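Nitrate regulatory protein (PDB 4AKK) senses nitrate and nitrite and binds the nasF operon leader RNA at its terminator, causing transcription antitermination of the nasFEDCBA operon. Local coordinates at residues A[202-215]-A[270-283]. Numbering follows the deposited sequence.
With EDO (1,2-ethanediol), chain C.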
loop_
_atom_site.group_PDB
_atom_site.type_symbol
_atom_site.label_atom_id
_atom_site.label_comp_id
_atom_site.label_asym_id
_atom_site.label_seq_id
_atom_site.Cartn_x
_atom_site.Cartn_y
_atom_site.Cartn_z
ATOM N N GLU A 202 17.240 17.314 1.037
ATOM C CA GLU A 202 18.561 17.081 1.640
ATOM C C GLU A 202 19.519 18.264 1.419
ATOM O O GLU A 202 20.239 18.675 2.337
ATOM C CB GLU A 202 19.205 15.809 1.075
ATOM C CG GLU A 202 20.591 15.489 1.657
ATOM C CD GLU A 202 21.315 14.389 0.882
ATOM O OE1 GLU A 202 20.648 13.668 0.104
ATOM O OE2 GLU A 202 22.550 14.241 1.053
ATOM N N ARG A 203 19.548 18.800 0.203
ATOM C CA ARG A 203 20.448 19.917 -0.085
ATOM C C ARG A 203 20.086 21.104 0.819
ATOM O O ARG A 203 20.939 21.652 1.513
ATOM C CB ARG A 203 20.392 20.326 -1.565
ATOM C CG ARG A 203 21.179 21.630 -1.868
ATOM C CD ARG A 203 21.135 22.029 -3.351
ATOM N NE ARG A 203 19.799 22.445 -3.773
ATOM C CZ ARG A 203 19.473 22.822 -5.008
ATOM N NH1 ARG A 203 20.391 22.852 -5.978
ATOM N NH2 ARG A 203 18.223 23.172 -5.279
ATOM N N ALA A 204 18.804 21.466 0.833
ATOM C CA ALA A 204 18.316 22.594 1.633
ATOM C C ALA A 204 18.583 22.440 3.131
ATOM O O ALA A 204 19.026 23.370 3.791
ATOM C CB ALA A 204 16.816 22.822 1.378
ATOM N N LEU A 205 18.304 21.269 3.676
ATOM C CA LEU A 205 18.493 21.069 5.106
ATOM C C LEU A 205 19.975 21.109 5.473
ATOM O O LEU A 205 20.363 21.733 6.456
ATOM C CB LEU A 205 17.861 19.750 5.549
ATOM C CG LEU A 205 16.329 19.730 5.416
ATOM C CD1 LEU A 205 15.782 18.344 5.710
ATOM C CD2 LEU A 205 15.654 20.780 6.305
ATOM N N GLY A 206 20.803 20.441 4.675
ATOM C CA GLY A 206 22.228 20.407 4.950
ATOM C C GLY A 206 22.853 21.791 4.878
ATOM O O GLY A 206 23.717 22.123 5.686
ATOM N N ALA A 207 22.407 22.598 3.914
ATOM C CA ALA A 207 22.956 23.934 3.703
ATOM C C ALA A 207 22.612 24.846 4.874
ATOM O O ALA A 207 23.432 25.614 5.340
ATOM C CB ALA A 207 22.432 24.522 2.393
ATOM N N LEU A 208 21.376 24.753 5.335
ATOM C CA LEU A 208 20.953 25.445 6.529
ATOM C C LEU A 208 21.881 25.110 7.699
ATOM O O LEU A 208 22.448 25.995 8.333
ATOM C CB LEU A 208 19.517 25.040 6.860
ATOM C CG LEU A 208 18.978 25.532 8.195
ATOM C CD1 LEU A 208 18.993 27.044 8.233
ATOM C CD2 LEU A 208 17.569 24.990 8.442
ATOM N N GLY A 209 22.053 23.823 7.969
ATOM C CA GLY A 209 22.904 23.385 9.057
ATOM C C GLY A 209 24.337 23.878 8.933
ATOM O O GLY A 209 24.924 24.344 9.908
ATOM N N PHE A 210 24.910 23.764 7.738
ATOM C CA PHE A 210 26.292 24.184 7.533
ATOM C C PHE A 210 26.423 25.704 7.550
ATOM O O PHE A 210 27.457 26.242 7.932
ATOM C CB PHE A 210 26.867 23.603 6.231
ATOM C CG PHE A 210 27.144 22.119 6.296
ATOM C CD1 PHE A 210 28.044 21.604 7.222
ATOM C CD2 PHE A 210 26.512 21.238 5.425
ATOM C CE1 PHE A 210 28.301 20.235 7.281
ATOM C CE2 PHE A 210 26.771 19.875 5.472
ATOM C CZ PHE A 210 27.660 19.371 6.407
ATOM N N ALA A 211 25.375 26.399 7.133
ATOM C CA ALA A 211 25.401 27.848 7.157
ATOM C C ALA A 211 25.370 28.361 8.602
ATOM O O ALA A 211 26.013 29.367 8.925
ATOM C CB ALA A 211 24.255 28.422 6.349
ATOM N N ARG A 212 24.637 27.663 9.467
ATOM C CA ARG A 212 24.546 28.026 10.880
ATOM C C ARG A 212 25.804 27.655 11.643
ATOM O O ARG A 212 26.089 28.230 12.686
ATOM C CB ARG A 212 23.377 27.296 11.553
ATOM C CG ARG A 212 22.005 27.781 11.157
ATOM C CD ARG A 212 20.922 26.838 11.684
ATOM N NE ARG A 212 19.591 27.384 11.438
ATOM C CZ ARG A 212 18.457 26.723 11.629
ATOM N NH1 ARG A 212 18.481 25.470 12.063
ATOM N NH2 ARG A 212 17.295 27.320 11.381
ATOM N N GLY A 213 26.535 26.667 11.144
ATOM C CA GLY A 213 27.659 26.128 11.883
ATOM C C GLY A 213 27.206 25.123 12.934
ATOM O O GLY A 213 27.985 24.724 13.805
ATOM N N GLN A 214 25.943 24.711 12.853
ATOM C CA GLN A 214 25.414 23.686 13.755
ATOM C C GLN A 214 24.155 23.011 13.226
ATOM O O GLN A 214 23.307 23.645 12.593
ATOM C CB GLN A 214 25.129 24.271 15.140
ATOM C CG GLN A 214 24.387 25.599 15.103
ATOM C CD GLN A 214 23.832 25.996 16.460
ATOM O OE1 GLN A 214 23.823 25.199 17.399
ATOM N NE2 GLN A 214 23.360 27.235 16.565
ATOM N N PHE A 215 24.055 21.715 13.496
ATOM C CA PHE A 215 22.839 20.947 13.267
ATOM C C PHE A 215 22.190 20.623 14.615
ATOM O O PHE A 215 22.751 19.876 15.410
ATOM C CB PHE A 215 23.157 19.640 12.520
ATOM C CG PHE A 215 23.532 19.839 11.069
ATOM C CD1 PHE A 215 24.811 20.262 10.716
ATOM C CD2 PHE A 215 22.608 19.603 10.062
ATOM C CE1 PHE A 215 25.163 20.455 9.377
ATOM C CE2 PHE A 215 22.941 19.792 8.730
ATOM C CZ PHE A 215 24.230 20.222 8.383
ATOM N N GLN A 270 30.557 18.806 15.182
ATOM C CA GLN A 270 30.189 20.167 14.839
ATOM C C GLN A 270 30.841 20.535 13.515
ATOM O O GLN A 270 32.004 20.209 13.276
ATOM C CB GLN A 270 30.589 21.140 15.953
ATOM C CG GLN A 270 29.870 22.479 15.883
ATOM C CD GLN A 270 29.575 23.061 17.254
ATOM O OE1 GLN A 270 30.388 22.953 18.175
ATOM N NE2 GLN A 270 28.405 23.681 17.397
ATOM N N PRO A 271 30.077 21.190 12.633
ATOM C CA PRO A 271 30.628 21.630 11.351
ATOM C C PRO A 271 31.593 22.815 11.535
ATOM O O PRO A 271 31.538 23.495 12.557
ATOM C CB PRO A 271 29.382 22.042 10.557
ATOM C CG PRO A 271 28.355 22.366 11.569
ATOM C CD PRO A 271 28.659 21.558 12.802
ATOM N N PRO A 272 32.477 23.053 10.551
ATOM C CA PRO A 272 33.461 24.139 10.632
ATOM C C PRO A 272 32.788 25.503 10.611
ATOM O O PRO A 272 31.853 25.721 9.835
ATOM C CB PRO A 272 34.288 23.968 9.354
ATOM C CG PRO A 272 33.925 22.621 8.804
ATOM C CD PRO A 272 32.537 22.347 9.261
ATOM N N ALA A 273 33.270 26.418 11.443
ATOM C CA ALA A 273 32.700 27.758 11.511
ATOM C C ALA A 273 33.311 28.671 10.447
ATOM O O ALA A 273 33.848 29.732 10.764
ATOM C CB ALA A 273 32.903 28.343 12.896
ATOM N N ASP A 274 33.211 28.260 9.188
ATOM C CA ASP A 274 33.888 28.953 8.094
ATOM C C ASP A 274 32.972 29.926 7.370
ATOM O O ASP A 274 33.174 30.226 6.191
ATOM C CB ASP A 274 34.470 27.941 7.105
ATOM C CG ASP A 274 33.452 26.905 6.668
ATOM O OD1 ASP A 274 32.239 27.185 6.769
ATOM O OD2 ASP A 274 33.864 25.814 6.222
ATOM N N GLU A 275 31.955 30.397 8.082
ATOM C CA GLU A 275 31.092 31.481 7.612
ATOM C C GLU A 275 30.526 31.265 6.209
ATOM O O GLU A 275 30.532 32.177 5.381
ATOM C CB GLU A 275 31.834 32.824 7.684
ATOM C CG GLU A 275 32.647 33.016 8.961
ATOM C CD GLU A 275 33.652 34.157 8.855
ATOM O OE1 GLU A 275 33.353 35.156 8.165
ATOM O OE2 GLU A 275 34.741 34.056 9.463
ATOM N N GLY A 276 30.027 30.064 5.946
ATOM C CA GLY A 276 29.346 29.805 4.693
ATOM C C GLY A 276 30.145 28.996 3.692
ATOM O O GLY A 276 29.611 28.576 2.670
ATOM N N GLU A 277 31.423 28.770 3.979
ATOM C CA GLU A 277 32.283 28.071 3.027
ATOM C C GLU A 277 31.881 26.591 2.839
ATOM O O GLU A 277 31.743 26.125 1.709
ATOM C CB GLU A 277 33.761 28.214 3.423
ATOM C CG GLU A 277 34.737 27.669 2.391
ATOM C CD GLU A 277 34.645 28.396 1.049
ATOM O OE1 GLU A 277 34.677 29.650 1.029
ATOM O OE2 GLU A 277 34.548 27.708 0.012
ATOM N N THR A 278 31.689 25.858 3.937
ATOM C CA THR A 278 31.270 24.449 3.851
ATOM C C THR A 278 29.845 24.287 3.297
ATOM O O THR A 278 29.553 23.339 2.563
ATOM C CB THR A 278 31.341 23.737 5.220
ATOM O OG1 THR A 278 32.700 23.670 5.663
ATOM C CG2 THR A 278 30.801 22.318 5.113
ATOM N N ALA A 279 28.971 25.211 3.677
ATOM C CA ALA A 279 27.607 25.265 3.184
ATOM C C ALA A 279 27.577 25.364 1.666
ATOM O O ALA A 279 26.818 24.652 0.999
ATOM C CB ALA A 279 26.878 26.453 3.807
ATOM N N LEU A 280 28.402 26.259 1.125
ATOM C CA LEU A 280 28.538 26.422 -0.322
ATOM C C LEU A 280 29.103 25.172 -0.976
ATOM O O LEU A 280 28.650 24.758 -2.044
ATOM C CB LEU A 280 29.423 27.629 -0.645
ATOM C CG LEU A 280 28.805 28.994 -0.356
ATOM C CD1 LEU A 280 29.802 30.106 -0.693
ATOM C CD2 LEU A 280 27.511 29.154 -1.152
ATOM N N ARG A 281 30.095 24.569 -0.328
ATOM C CA ARG A 281 30.705 23.347 -0.835
ATOM C C ARG A 281 29.614 22.269 -0.921
ATOM O O ARG A 281 29.485 21.554 -1.920
ATOM C CB ARG A 281 31.833 22.922 0.112
ATOM C CG ARG A 281 32.871 21.986 -0.483
ATOM C CD ARG A 281 33.863 22.732 -1.370
ATOM N NE ARG A 281 34.578 23.786 -0.649
ATOM C CZ ARG A 281 35.581 24.498 -1.162
ATOM N NH1 ARG A 281 35.992 24.266 -2.403
ATOM N NH2 ARG A 281 36.175 25.439 -0.435
ATOM N N TRP A 282 28.813 22.182 0.137
ATOM C CA TRP A 282 27.693 21.248 0.194
ATOM C C TRP A 282 26.703 21.552 -0.921
ATOM O O TRP A 282 26.352 20.679 -1.714
ATOM C CB TRP A 282 27.007 21.375 1.558
ATOM C CG TRP A 282 25.669 20.690 1.663
ATOM C CD1 TRP A 282 24.436 21.258 1.515
ATOM C CD2 TRP A 282 25.440 19.313 1.971
ATOM N NE1 TRP A 282 23.453 20.320 1.706
ATOM C CE2 TRP A 282 24.043 19.117 1.990
ATOM C CE3 TRP A 282 26.281 18.227 2.241
ATOM C CZ2 TRP A 282 23.470 17.880 2.262
ATOM C CZ3 TRP A 282 25.708 16.995 2.509
ATOM C CH2 TRP A 282 24.315 16.832 2.517
ATOM N N PHE A 283 26.267 22.801 -0.983
ATOM C CA PHE A 283 25.254 23.207 -1.949
ATOM C C PHE A 283 25.680 22.878 -3.383
ATOM O O PHE A 283 24.912 22.312 -4.165
ATOM C CB PHE A 283 24.950 24.709 -1.812
ATOM C CG PHE A 283 23.857 25.183 -2.731
ATOM C CD1 PHE A 283 22.522 25.092 -2.350
ATOM C CD2 PHE A 283 24.156 25.701 -3.981
ATOM C CE1 PHE A 283 21.512 25.528 -3.194
ATOM C CE2 PHE A 283 23.150 26.135 -4.833
ATOM C CZ PHE A 283 21.827 26.042 -4.440
HETATM C C1 EDO C . 16.840 22.764 -2.054
HETATM O O1 EDO C . 16.512 23.477 -3.246
HETATM C C2 EDO C . 18.272 23.056 -1.617
HETATM O O2 EDO C . 18.505 24.407 -1.196
HETATM O O HOH W 1 29.610 24.521 8.819
HETATM O O HOH W 2 29.650 26.691 6.238
HETATM O O HOH W 3 28.938 29.061 8.637
HETATM O O HOH W 4 30.660 25.691 13.745
#
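Phe210 meets Ala279 where the end of helix 180-212 packs antiparallel against the start of helix 277-312 in the all-helical NIT nitrate-sensing domain; the segment axes approach to 7.6 Å at 164°. Gly206, Ala207 and Ala211 face Ala279 and Trp282 with little or no side chain, and the CA atoms of Phe210 and Ala279 come within 4.7 Å.

Trp282 is a knob in a hole formed by Glu202, Gly206, Ala207 and Phe210. Its chi1 of 168° sends the indole across to helix 180-212, and chi2 of -97° turns its face onto Gly206, which has no side chain, so its CA sits directly against that face, offset toward the rim. Glu202 OE2 nears the indole rim but is bound to Arg263 in a salt bridge. Phe210 CE2 approaches the same indole face, 3.7 Å from Trp282 CE3, with the rings oblique. Thr278 CG2 makes a CH-pi contact with one Phe210 face, Phe215 CE1 sits over the centre of the opposite face, and Pro271 CB reaches the edge.

Beyond the helix end, Gly213 takes the positive phi that suits glycine, and its carbonyl O lies 3.3 Å from Pro271 CG. Water bridges Phe210 O to Asp274 OD1 and Ala279 N, joining one helix's C-terminal end to the other's N-terminal turn. At the far end, Trp282 NE1 donates to Arg203 O at 2.9 Å, nearly in the indole plane and on a carbonyl lone pair, although that oxygen also accepts the helical bond from Ala207 N.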